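Local atomic coordinates of putative c-1-tetrahydrofolate synthase, cytoplasmic (PDB entry 4A26), a protein that probably interconverts one-carbon forms of tetrahydrofolate, oxidising methylenetetrahydrofolate with an NAD(P) cofactor and hydrolysing the methenyl product, as a homodimer. Residues S5-I9 / A267-P272; R19-K23 / A63-M67; C96-I100 / H121-D125; R113-K117 / A126-V130; L208-D212 / E227-E231. One frame throughout, in Å; residues are numbered along the deposited sequence.

Interaction 1: S5-I9 / A267-P272; sequences SAQII and AAWISP
Two extended segments lie side by side as parallel strands, Gln7 paired with Trp269 (CA-CA 4.9 Å) and Ile8 with Ile270 (5.2 Å). Residue 7 straddles residues 268 and 270: Gln7 N donates to Ala268 O (2.9 Å) and Ile270 N to Gln7 O (3.0 Å). The next bond, Ile9 N to Ile270 O, is short at 2.6 Å. Gln7 and Trp269 project from one face of the sheet. Trp269 takes chi1 m with chi2 near 90°, so that its six-membered ring lies under Gln7 CB, 4.1 Å from the centroid and 14° off the normal, a CH-pi contact. Ile9 (chi1 m, chi2 t) brings CG1 within 3.7 Å of Trp269 CE3. On the other face are Ile8 (m, t) and Ile270 (chi1 t, chi2 156°); here Ile8 CG2 meets Pro272 CD at 3.7 Å. Ala6 CB points toward the other strand, 2.9 Å from Ala267 O, 3.8 Å from Ala267 CB and 4.1 Å from Ile270 CG2, so close that a small methyl suits the place. Ser271, chi1 p, turns its OG to Asp237 N. Strand 7-8 thus adds the N-terminus as an edge strand to the parallel sheet of the Rossmann-type NAD(P)-binding domain, with Phe260 over the Ile8 side and Leu155 and Cys159 against Ile9. Backbone hydrogen bonds fix the register, while branched aliphatic and aromatic side chains supply apolar cover on both faces; no charged group takes part.

Interaction 2: R19-K23 / A63-M67; sequences RSELK and AEVGM
Residues 19-23 form regular helix, with Lys23 N bonded to Arg19 O (2.9 Å); residues 63-67 carry the end of another helix and the turn that follows it. The closest CA pair is Lys23 with Val65, at 4.0 Å. Glu64 (chi1 m, chi2 t) is the first residue of the second segment to make contact: it extends OE1 to Arg19 NE at 3.5 Å, a salt bridge whose hydrogen bond is weak, and its backbone O lies 3.6 Å from Lys23 CG. Arg19 reaches it with chi1 m, chi2 t and chi3 m. Val65, chi1 t, is the apolar centre. Its CG1 packs on Leu22 CB (3.7 Å; Leu22 chi1 m, chi2 t) and its CG2 approaches Arg19 O (3.4 Å), a compact branched side chain fitting closely against the helix. Val65 O also shares a water with Lys23 O, which donates to them at 2.7 and 2.6 Å, respectively, while the all-trans Lys23 side chain leads away to solvent. Gly66 has phi 85° and psi 24° and ends the helix in a Schellman motif, its N bonded weakly to Ala63 O (3.3 Å); a side chain here would jam against the preceding carbonyl. Met67, extended, turns the chain into strand 68-74. The contact therefore joins helix 11-32 to the C-terminal end of helix 49-64 in the catalytic domain, and helix 279-297 packs alongside, Leu286 touching both Leu22 and Met67.

Interaction 3: C96-I100 / H121-D125; sequences CHGII and HKDAD
Residues 98-100 are extended strand, whereas 121-125 form an irregular loop; their end-to-end directions differ by 38°, and the closest CA pair is Gly98 with Lys122, 4.7 Å apart. Ile99 N donates to Lys122 O (2.8 Å), and Lys122 CA makes a CA-H...O contact with His97 O (3.3 Å). Asp123, at phi -80° and psi 76°, is the centre of an inverse gamma turn, closed by a weak bond from Ala124 N to Lys122 O (2.9 Å), so that one carbonyl serves both strand and turn. A water continues the link, donating to Ile99 O (3.0 Å) and Asp123 OD1 (2.5 Å) and accepting from Asp125 N (3.0 Å); Asp123 OD2 is hydrogen-bonded to Asn131 ND2 and Leu128 N. Strand 98-101 is an edge strand of the catalytic domain's parallel sheet, pairing with strand 39-45 along one side, and the loop takes up its other side. Lys122, chi1 m and then trans throughout, runs back along the strand, its CD 3.8 Å from Ile99 CD1; NZ then bonds Cys96 O (2.9 Å) and the carbonyls of Asn91 and Leu90. A long aliphatic chain with a terminal donor suits this buried path. Ala124 CB fits between Gly98 CA and Ile100 CG2, 4.0 Å from each, where the strand has no side chain at Gly98. Ile100, chi1 p, also sets CG2 3.2 Å from Asp125 OD2.

Interaction 4: R113-K117 / A126-V130; sequences RAIEK and ALLPV
Apolar packing makes most of this contact, and no hydrogen bond crosses between the segments. Residues 113-116 form the last turn of a helix; Leu127 and Leu128 belong to the connection before the next helix, with Leu128 (psi 142°) at its N-cap and Pro129 (phi -56°) as its first residue. Proline suits that place because its fixed phi is helical and it needs no NH donor in the first turn. The nearest CA pair, Glu116 and Leu128, is 6.3 Å apart. Ile115 (chi1 m, chi2 t) meets Leu127 CB through CG2 at 3.9 Å, and the same CG2 lies 4.2 Å from Leu128 CD2. Leu128, chi1 m and chi2 t, pushes CD2 against the helix end, 3.2 Å from Ile115 O and 3.6 Å from Glu116 CA. Polar atoms enter only as van der Waals neighbours: Glu116 OE1 is 3.7 Å from both Leu128 CD2 and Pro129 CD. Glu116, with chi1 -138° and chi2 p, curls over these carbons, and its OE2 makes a salt bridge to Arg140 of the second subunit. The contact thus sets the end of helix 111-116 against the start of helix 129-136, beside the dimer interface, where Tyr137 of the second subunit packs on Leu127, while helix 80-91 flanks helix 111-116 at Ala114 and Lys117.

Interaction 5: L208-D212 / E227-E231; sequences LRTAD and EWIKE
Lys230 lies fully extended, all four chi angles trans, across the carbonyls of the turn that ends helix 201-209: its CB is 3.5 Å from Arg209 O and 3.6 Å from Ala211 O, and its CD 3.9 Å from Thr210 C. This is the helix-to-strand turn of the Rossmann-type NAD(P)-binding domain, leading into strand 213-216; residues 227-231 precede the neighbouring parallel strand 234-237. The nearest CA pair is Arg209 with Lys230, at 5.4 Å. Ala211 N bonds Leu208 O (3.1 Å), tightening the turn, and Thr210 (phi -112°, psi 9°) takes the chain out of the helix. Leu208, chi1 m and chi2 t, sets CD1 4.0 Å from Trp228 CB, an apolar patch extended by Met204 and Ile205 on the indole. A water bridges the backbones, donating to Leu208 O (2.9 Å) and Ala211 O (2.7 Å) while accepting from Lys230 N (2.8 Å). Lysine has the length to span the turn and the charge to finish it: Lys230 NZ forms a salt bridge with Asp212 OD1 at 2.8 Å.

In the fold
Interactions 1 and 5 lie in the NAD(P)-binding domain, their centres about 14 Å apart, at neighbouring strands of one parallel sheet. Interactions 2 and 3 lie in the catalytic domain, centres about 17 Å apart; interactions 3 and 5 are about 38 Å apart between centres, on opposite sides of the chain's centre. Interaction 1 pairs the start of the chain with strand 269-271, and the loop it closes encloses the other four, so the N-terminus is tied to the cofactor domain before helix 11-32 enters the catalytic one. Interactions 3 and 4 alternate along the chain and touch, Asp123 OD2 meeting Leu128 N at 2.9 Å in a probable hydrogen bond, which links the catalytic sheet's edge to the dimer interface.

Interaction 1: S5-I9 / A267-P272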
# COMPACT_ATOMS: atom_id res chain seq x y z
N SER A 5 30.37 18.39 -10.71
CA SER A 5 29.24 18.57 -9.76
C SER A 5 27.95 17.98 -10.32
O SER A 5 27.83 17.73 -11.52
CB SER A 5 29.02 20.05 -9.45
OG SER A 5 30.11 20.57 -8.71
N ALA A 6 26.98 17.76 -9.43
CA ALA A 6 25.70 17.16 -9.79
C ALA A 6 24.93 18.03 -10.76
O ALA A 6 25.06 19.26 -10.75
CB ALA A 6 24.86 16.91 -8.55
N GLN A 7 24.14 17.38 -11.61
CA GLN A 7 23.30 18.07 -12.56
C GLN A 7 21.95 18.33 -11.90
O GLN A 7 21.56 17.62 -10.98
CB GLN A 7 23.14 17.24 -13.83
CG GLN A 7 23.08 18.07 -15.11
CD GLN A 7 23.60 17.32 -16.31
OE1 GLN A 7 23.49 16.08 -16.38
NE2 GLN A 7 24.16 18.05 -17.27
N ILE A 8 21.24 19.34 -12.39
CA ILE A 8 20.06 19.84 -11.72
C ILE A 8 18.80 19.37 -12.43
O ILE A 8 18.57 19.72 -13.58
CB ILE A 8 20.10 21.38 -11.61
CG1 ILE A 8 21.25 21.79 -10.68
CG2 ILE A 8 18.77 21.92 -11.11
CD1 ILE A 8 21.38 23.28 -10.44
N ILE A 9 18.02 18.55 -11.74
CA ILE A 9 16.75 18.03 -12.25
C ILE A 9 15.76 19.19 -12.33
O ILE A 9 15.10 19.52 -11.35
CB ILE A 9 16.18 16.92 -11.33
CG1 ILE A 9 17.13 15.73 -11.24
CG2 ILE A 9 14.83 16.46 -11.81
CD1 ILE A 9 16.66 14.63 -10.30
N ALA A 267 26.43 14.06 -5.47
CA ALA A 267 25.36 13.51 -6.30
C ALA A 267 25.66 13.65 -7.79
O ALA A 267 26.45 14.50 -8.20
CB ALA A 267 24.03 14.19 -5.97
N ALA A 268 25.02 12.80 -8.60
CA ALA A 268 25.04 12.94 -10.05
C ALA A 268 23.83 13.74 -10.52
O ALA A 268 23.93 14.54 -11.46
CB ALA A 268 25.05 11.57 -10.71
N TRP A 269 22.69 13.52 -9.87
CA TRP A 269 21.47 14.27 -10.15
C TRP A 269 20.82 14.75 -8.85
O TRP A 269 20.85 14.05 -7.84
CB TRP A 269 20.48 13.40 -10.92
CG TRP A 269 20.89 13.10 -12.31
CD1 TRP A 269 21.66 12.06 -12.74
CD2 TRP A 269 20.55 13.86 -13.49
NE1 TRP A 269 21.82 12.11 -14.11
CE2 TRP A 269 21.15 13.21 -14.59
CE3 TRP A 269 19.80 15.02 -13.71
CZ2 TRP A 269 21.02 13.68 -15.90
CZ3 TRP A 269 19.67 15.49 -15.02
CH2 TRP A 269 20.28 14.82 -16.09
N ILE A 270 20.24 15.94 -8.89
CA ILE A 270 19.54 16.50 -7.74
C ILE A 270 18.45 17.47 -8.21
O ILE A 270 18.57 18.08 -9.27
CB ILE A 270 20.53 17.20 -6.78
CG1 ILE A 270 19.85 17.61 -5.48
CG2 ILE A 270 21.17 18.41 -7.44
CD1 ILE A 270 20.81 17.74 -4.33
N SER A 271 17.37 17.59 -7.44
CA SER A 271 16.31 18.56 -7.72
C SER A 271 16.25 19.56 -6.57
O SER A 271 15.96 19.18 -5.43
CB SER A 271 14.96 17.87 -7.87
OG SER A 271 14.54 17.34 -6.62
N PRO A 272 16.49 20.84 -6.85
CA PRO A 272 16.55 21.84 -5.79
C PRO A 272 15.17 22.29 -5.33
O PRO A 272 14.19 22.10 -6.04
CB PRO A 272 17.28 22.99 -6.46
CG PRO A 272 16.80 22.93 -7.88
CD PRO A 272 16.58 21.47 -8.18

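Interaction 2: R19-K23 / A63-M67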
# COMPACT_ATOMS: atom_id res chain seq x y z
N ARG A 19 3.01 19.64 -19.85
CA ARG A 19 1.82 20.44 -20.16
C ARG A 19 1.61 20.58 -21.66
O ARG A 19 0.48 20.50 -22.14
CB ARG A 19 1.90 21.83 -19.51
CG ARG A 19 1.72 21.81 -17.99
CD ARG A 19 1.40 23.20 -17.44
NE ARG A 19 2.47 24.16 -17.68
CZ ARG A 19 3.60 24.23 -16.98
NH1 ARG A 19 3.85 23.37 -16.00
NH2 ARG A 19 4.51 25.15 -17.28
N SER A 20 2.70 20.77 -22.40
CA SER A 20 2.66 20.84 -23.86
C SER A 20 2.18 19.53 -24.47
O SER A 20 1.37 19.53 -25.41
CB SER A 20 4.03 21.20 -24.42
OG SER A 20 4.04 21.10 -25.84
N GLU A 21 2.68 18.42 -23.95
CA GLU A 21 2.28 17.10 -24.42
C GLU A 21 0.80 16.83 -24.15
O GLU A 21 0.09 16.31 -25.02
CB GLU A 21 3.13 16.02 -23.76
CG GLU A 21 4.57 16.02 -24.23
CD GLU A 21 5.52 15.35 -23.26
OE1 GLU A 21 5.07 14.59 -22.38
OE2 GLU A 21 6.74 15.59 -23.39
N LEU A 22 0.34 17.19 -22.95
CA LEU A 22 -1.08 17.06 -22.60
C LEU A 22 -1.95 17.91 -23.51
O LEU A 22 -2.99 17.46 -23.98
CB LEU A 22 -1.32 17.47 -21.14
CG LEU A 22 -0.74 16.52 -20.08
CD1 LEU A 22 -0.66 17.23 -18.74
CD2 LEU A 22 -1.58 15.25 -19.98
N LYS A 23 -1.51 19.15 -23.75
CA LYS A 23 -2.22 20.06 -24.65
C LYS A 23 -2.46 19.39 -26.00
O LYS A 23 -3.59 19.38 -26.49
CB LYS A 23 -1.42 21.36 -24.83
CG LYS A 23 -2.17 22.48 -25.53
CD LYS A 23 -1.22 23.59 -25.99
CE LYS A 23 -1.96 24.70 -26.71
NZ LYS A 23 -1.07 25.51 -27.60
N ALA A 63 -6.59 25.23 -18.10
CA ALA A 63 -6.93 26.09 -19.24
C ALA A 63 -5.85 26.08 -20.33
O ALA A 63 -6.18 26.13 -21.52
CB ALA A 63 -7.20 27.51 -18.77
N GLU A 64 -4.58 26.02 -19.93
CA GLU A 64 -3.46 25.96 -20.89
C GLU A 64 -3.47 24.69 -21.74
O GLU A 64 -3.00 24.71 -22.88
CB GLU A 64 -2.12 26.03 -20.17
CG GLU A 64 -1.81 27.36 -19.52
CD GLU A 64 -0.54 27.31 -18.68
OE1 GLU A 64 0.41 26.58 -19.07
OE2 GLU A 64 -0.50 28.00 -17.64
N VAL A 65 -3.98 23.60 -21.17
CA VAL A 65 -4.03 22.30 -21.84
C VAL A 65 -5.34 22.08 -22.62
O VAL A 65 -5.47 21.12 -23.37
CB VAL A 65 -3.81 21.16 -20.79
CG1 VAL A 65 -4.22 19.81 -21.34
CG2 VAL A 65 -2.35 21.14 -20.35
N GLY A 66 -6.30 22.99 -22.45
CA GLY A 66 -7.57 22.92 -23.18
C GLY A 66 -8.61 22.03 -22.53
O GLY A 66 -9.51 21.52 -23.20
N MET A 67 -8.49 21.83 -21.21
CA MET A 67 -9.48 21.09 -20.44
C MET A 67 -10.59 22.02 -19.99
O MET A 67 -10.40 23.24 -19.91
CB MET A 67 -8.83 20.45 -19.22
CG MET A 67 -7.96 19.26 -19.54
SD MET A 67 -7.22 18.53 -18.07
CE MET A 67 -6.38 17.12 -18.79
O HOH W 1 -5.19 21.40 -26.07

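Interaction 3: C96-I100 / H121-D125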
# COMPACT_ATOMS: atom_id res chain seq x y z
N CYS A 96 -17.48 16.11 -16.15
CA CYS A 96 -16.44 16.17 -15.14
C CYS A 96 -15.85 14.79 -14.94
O CYS A 96 -16.57 13.84 -14.62
CB CYS A 96 -17.04 16.69 -13.83
SG CYS A 96 -16.27 16.05 -12.34
N HIS A 97 -14.53 14.68 -15.11
CA HIS A 97 -13.83 13.40 -15.06
C HIS A 97 -12.93 13.28 -13.83
O HIS A 97 -12.73 12.19 -13.32
CB HIS A 97 -13.01 13.21 -16.33
CG HIS A 97 -13.83 13.31 -17.58
ND1 HIS A 97 -14.19 14.52 -18.13
CD2 HIS A 97 -14.37 12.36 -18.37
CE1 HIS A 97 -14.92 14.31 -19.21
NE2 HIS A 97 -15.05 13.01 -19.38
N GLY A 98 -12.38 14.41 -13.39
CA GLY A 98 -11.60 14.47 -12.15
C GLY A 98 -12.31 15.33 -11.11
O GLY A 98 -12.94 16.34 -11.46
N ILE A 99 -12.20 14.93 -9.85
CA ILE A 99 -12.85 15.63 -8.74
C ILE A 99 -11.89 15.76 -7.57
O ILE A 99 -11.46 14.76 -7.01
CB ILE A 99 -14.12 14.89 -8.27
CG1 ILE A 99 -15.19 14.88 -9.36
CG2 ILE A 99 -14.68 15.54 -7.01
CD1 ILE A 99 -16.43 14.06 -9.03
N ILE A 100 -11.55 17.00 -7.22
CA ILE A 100 -10.76 17.26 -6.01
C ILE A 100 -11.54 18.17 -5.06
O ILE A 100 -12.25 19.07 -5.48
CB ILE A 100 -9.38 17.89 -6.32
CG1 ILE A 100 -9.50 19.15 -7.18
CG2 ILE A 100 -8.50 16.88 -7.01
CD1 ILE A 100 -8.29 20.06 -7.11
N HIS A 121 -13.39 6.20 -9.68
CA HIS A 121 -12.91 6.49 -11.03
C HIS A 121 -12.81 7.99 -11.35
O HIS A 121 -12.37 8.35 -12.45
CB HIS A 121 -13.76 5.75 -12.09
CG HIS A 121 -15.12 6.34 -12.31
ND1 HIS A 121 -16.24 5.91 -11.64
CD2 HIS A 121 -15.54 7.31 -13.16
CE1 HIS A 121 -17.29 6.60 -12.05
NE2 HIS A 121 -16.89 7.46 -12.97
N LYS A 122 -13.18 8.85 -10.41
CA LYS A 122 -13.01 10.30 -10.57
C LYS A 122 -12.10 10.91 -9.49
O LYS A 122 -11.99 12.13 -9.38
CB LYS A 122 -14.37 11.01 -10.57
CG LYS A 122 -15.29 10.58 -11.69
CD LYS A 122 -16.51 11.47 -11.79
CE LYS A 122 -17.35 11.14 -13.01
NZ LYS A 122 -18.46 12.11 -13.23
N ASP A 123 -11.44 10.05 -8.72
CA ASP A 123 -10.62 10.47 -7.59
C ASP A 123 -9.24 10.95 -8.07
O ASP A 123 -8.24 10.25 -7.92
CB ASP A 123 -10.49 9.29 -6.61
CG ASP A 123 -9.61 9.60 -5.41
OD1 ASP A 123 -9.47 10.78 -5.03
OD2 ASP A 123 -9.05 8.65 -4.83
N ALA A 124 -9.20 12.15 -8.62
CA ALA A 124 -8.00 12.69 -9.27
C ALA A 124 -6.76 12.79 -8.36
O ALA A 124 -5.63 12.68 -8.85
CB ALA A 124 -8.30 14.05 -9.89
N ASP A 125 -6.97 13.01 -7.07
CA ASP A 125 -5.85 13.07 -6.11
C ASP A 125 -5.45 11.69 -5.57
O ASP A 125 -4.39 11.55 -4.96
CB ASP A 125 -6.17 14.03 -4.95
CG ASP A 125 -5.65 15.45 -5.18
OD1 ASP A 125 -4.54 15.58 -5.77
OD2 ASP A 125 -6.33 16.42 -4.76
O HOH W 2 -9.45 13.26 -5.37

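Interaction 4: R113-K117 / A126-V130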
# COMPACT_ATOMS: atom_id res chain seq x y z
N ARG A 113 -14.83 11.62 5.17
CA ARG A 113 -16.21 11.29 4.81
C ARG A 113 -16.65 12.00 3.53
O ARG A 113 -17.35 11.41 2.71
CB ARG A 113 -17.15 11.61 5.98
CG ARG A 113 -18.65 11.52 5.67
CD ARG A 113 -19.47 11.15 6.91
NE ARG A 113 -20.78 11.80 6.93
CZ ARG A 113 -21.82 11.47 6.16
NH1 ARG A 113 -21.72 10.49 5.26
NH2 ARG A 113 -22.96 12.14 6.27
N ALA A 114 -16.23 13.25 3.36
CA ALA A 114 -16.51 14.00 2.13
C ALA A 114 -15.76 13.42 0.94
O ALA A 114 -16.28 13.42 -0.18
CB ALA A 114 -16.16 15.46 2.30
N ILE A 115 -14.56 12.91 1.18
CA ILE A 115 -13.74 12.28 0.14
C ILE A 115 -14.25 10.88 -0.25
O ILE A 115 -14.10 10.46 -1.40
CB ILE A 115 -12.26 12.17 0.58
CG1 ILE A 115 -11.62 13.56 0.67
CG2 ILE A 115 -11.47 11.30 -0.38
CD1 ILE A 115 -10.37 13.62 1.54
N GLU A 116 -14.85 10.17 0.70
CA GLU A 116 -15.35 8.81 0.45
C GLU A 116 -16.51 8.84 -0.55
O GLU A 116 -16.70 7.89 -1.31
CB GLU A 116 -15.78 8.13 1.76
CG GLU A 116 -15.36 6.65 1.89
CD GLU A 116 -13.87 6.46 2.21
OE1 GLU A 116 -13.07 7.40 2.03
OE2 GLU A 116 -13.50 5.34 2.65
N LYS A 117 -17.27 9.94 -0.55
CA LYS A 117 -18.36 10.17 -1.50
C LYS A 117 -17.90 10.18 -2.96
O LYS A 117 -18.67 9.83 -3.85
CB LYS A 117 -19.09 11.49 -1.22
CG LYS A 117 -20.30 11.36 -0.33
CD LYS A 117 -21.55 10.93 -1.10
CE LYS A 117 -22.71 10.62 -0.15
NZ LYS A 117 -23.97 10.23 -0.85
N ALA A 126 -6.29 10.68 -5.80
CA ALA A 126 -6.03 9.32 -5.34
C ALA A 126 -6.02 9.23 -3.81
O ALA A 126 -5.14 8.60 -3.22
CB ALA A 126 -4.71 8.81 -5.90
N LEU A 127 -7.01 9.87 -3.19
CA LEU A 127 -7.12 9.94 -1.73
C LEU A 127 -7.99 8.82 -1.13
O LEU A 127 -7.97 8.60 0.08
CB LEU A 127 -7.67 11.31 -1.31
CG LEU A 127 -6.70 12.48 -1.51
CD1 LEU A 127 -7.45 13.80 -1.59
CD2 LEU A 127 -5.66 12.51 -0.39
N LEU A 128 -8.76 8.14 -1.97
CA LEU A 128 -9.61 7.04 -1.53
C LEU A 128 -8.76 5.82 -1.16
O LEU A 128 -7.74 5.56 -1.81
CB LEU A 128 -10.60 6.64 -2.63
CG LEU A 128 -11.81 7.56 -2.86
CD1 LEU A 128 -12.55 7.14 -4.11
CD2 LEU A 128 -12.73 7.53 -1.66
N PRO A 129 -9.15 5.09 -0.11
CA PRO A 129 -8.44 3.86 0.26
C PRO A 129 -8.34 2.83 -0.87
O PRO A 129 -7.28 2.22 -1.05
CB PRO A 129 -9.27 3.30 1.41
CG PRO A 129 -9.87 4.50 2.04
CD PRO A 129 -10.12 5.48 0.93
N VAL A 130 -9.42 2.65 -1.62
CA VAL A 130 -9.43 1.70 -2.73
C VAL A 130 -8.35 2.03 -3.78
O VAL A 130 -7.69 1.13 -4.29
CB VAL A 130 -10.84 1.58 -3.38
CG1 VAL A 130 -11.27 2.91 -3.99
CG2 VAL A 130 -10.86 0.47 -4.42

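Interaction 5: L208-D212 / E227-E231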
# COMPACT_ATOMS: atom_id res chain seq x y z
N LEU A 208 21.37 5.39 3.76
CA LEU A 208 21.72 6.40 2.74
C LEU A 208 23.09 6.16 2.10
O LEU A 208 23.31 6.52 0.95
CB LEU A 208 21.69 7.82 3.34
CG LEU A 208 20.33 8.50 3.45
CD1 LEU A 208 20.49 9.82 4.16
CD2 LEU A 208 19.70 8.72 2.08
N ARG A 209 24.01 5.55 2.86
CA ARG A 209 25.37 5.29 2.39
C ARG A 209 25.40 4.51 1.07
O ARG A 209 26.31 4.70 0.26
CB ARG A 209 26.17 4.54 3.46
CG ARG A 209 27.66 4.39 3.15
CD ARG A 209 28.42 3.68 4.27
NE ARG A 209 27.83 2.39 4.64
CZ ARG A 209 27.92 1.27 3.92
NH1 ARG A 209 28.59 1.24 2.76
NH2 ARG A 209 27.34 0.16 4.36
N THR A 210 24.42 3.63 0.87
CA THR A 210 24.36 2.80 -0.33
C THR A 210 23.18 3.14 -1.25
O THR A 210 22.93 2.42 -2.22
CB THR A 210 24.28 1.31 0.05
OG1 THR A 210 23.02 1.04 0.67
CG2 THR A 210 25.42 0.94 1.00
N ALA A 211 22.48 4.24 -0.97
CA ALA A 211 21.28 4.61 -1.72
C ALA A 211 21.61 5.25 -3.06
O ALA A 211 22.15 6.36 -3.11
CB ALA A 211 20.41 5.56 -0.90
N ASP A 212 21.27 4.55 -4.13
CA ASP A 212 21.42 5.07 -5.49
C ASP A 212 20.40 6.18 -5.75
O ASP A 212 20.64 7.08 -6.56
CB ASP A 212 21.26 3.95 -6.50
CG ASP A 212 22.39 2.94 -6.42
OD1 ASP A 212 23.55 3.33 -6.69
OD2 ASP A 212 22.13 1.76 -6.08
N GLU A 227 27.34 14.66 2.63
CA GLU A 227 28.24 13.52 2.83
C GLU A 227 27.52 12.19 3.04
O GLU A 227 28.13 11.13 2.88
CB GLU A 227 29.18 13.77 4.01
CG GLU A 227 28.48 13.98 5.35
CD GLU A 227 29.26 13.41 6.52
OE1 GLU A 227 29.53 12.19 6.52
OE2 GLU A 227 29.59 14.18 7.44
N TRP A 228 26.24 12.24 3.41
CA TRP A 228 25.45 11.02 3.59
C TRP A 228 25.01 10.44 2.25
O TRP A 228 24.63 9.27 2.16
CB TRP A 228 24.21 11.28 4.45
CG TRP A 228 24.49 11.88 5.80
CD1 TRP A 228 25.68 11.88 6.48
CD2 TRP A 228 23.55 12.56 6.65
NE1 TRP A 228 25.54 12.53 7.68
CE2 TRP A 228 24.25 12.95 7.81
CE3 TRP A 228 22.19 12.87 6.53
CZ2 TRP A 228 23.63 13.64 8.85
CZ3 TRP A 228 21.58 13.56 7.56
CH2 TRP A 228 22.30 13.94 8.71
N ILE A 229 25.04 11.27 1.21
CA ILE A 229 24.58 10.87 -0.11
C ILE A 229 25.69 10.08 -0.80
O ILE A 229 26.84 10.51 -0.80
CB ILE A 229 24.22 12.11 -0.99
CG1 ILE A 229 23.28 13.06 -0.24
CG2 ILE A 229 23.61 11.67 -2.31
CD1 ILE A 229 22.17 12.37 0.53
N LYS A 230 25.34 8.93 -1.37
CA LYS A 230 26.29 8.10 -2.08
C LYS A 230 26.78 8.83 -3.33
O LYS A 230 26.00 9.44 -4.05
CB LYS A 230 25.65 6.78 -2.48
CG LYS A 230 26.56 5.78 -3.20
CD LYS A 230 25.72 4.66 -3.82
CE LYS A 230 26.59 3.61 -4.52
NZ LYS A 230 25.75 2.56 -5.16
N GLU A 231 28.09 8.74 -3.57
CA GLU A 231 28.71 9.41 -4.71
C GLU A 231 28.10 8.89 -6.02
O GLU A 231 28.24 7.72 -6.35
CB GLU A 231 30.22 9.17 -4.68
CG GLU A 231 31.05 10.22 -5.39
CD GLU A 231 32.53 10.07 -5.09
OE1 GLU A 231 32.88 9.90 -3.90
OE2 GLU A 231 33.34 10.13 -6.03
O HOH W 3 22.60 8.22 -1.24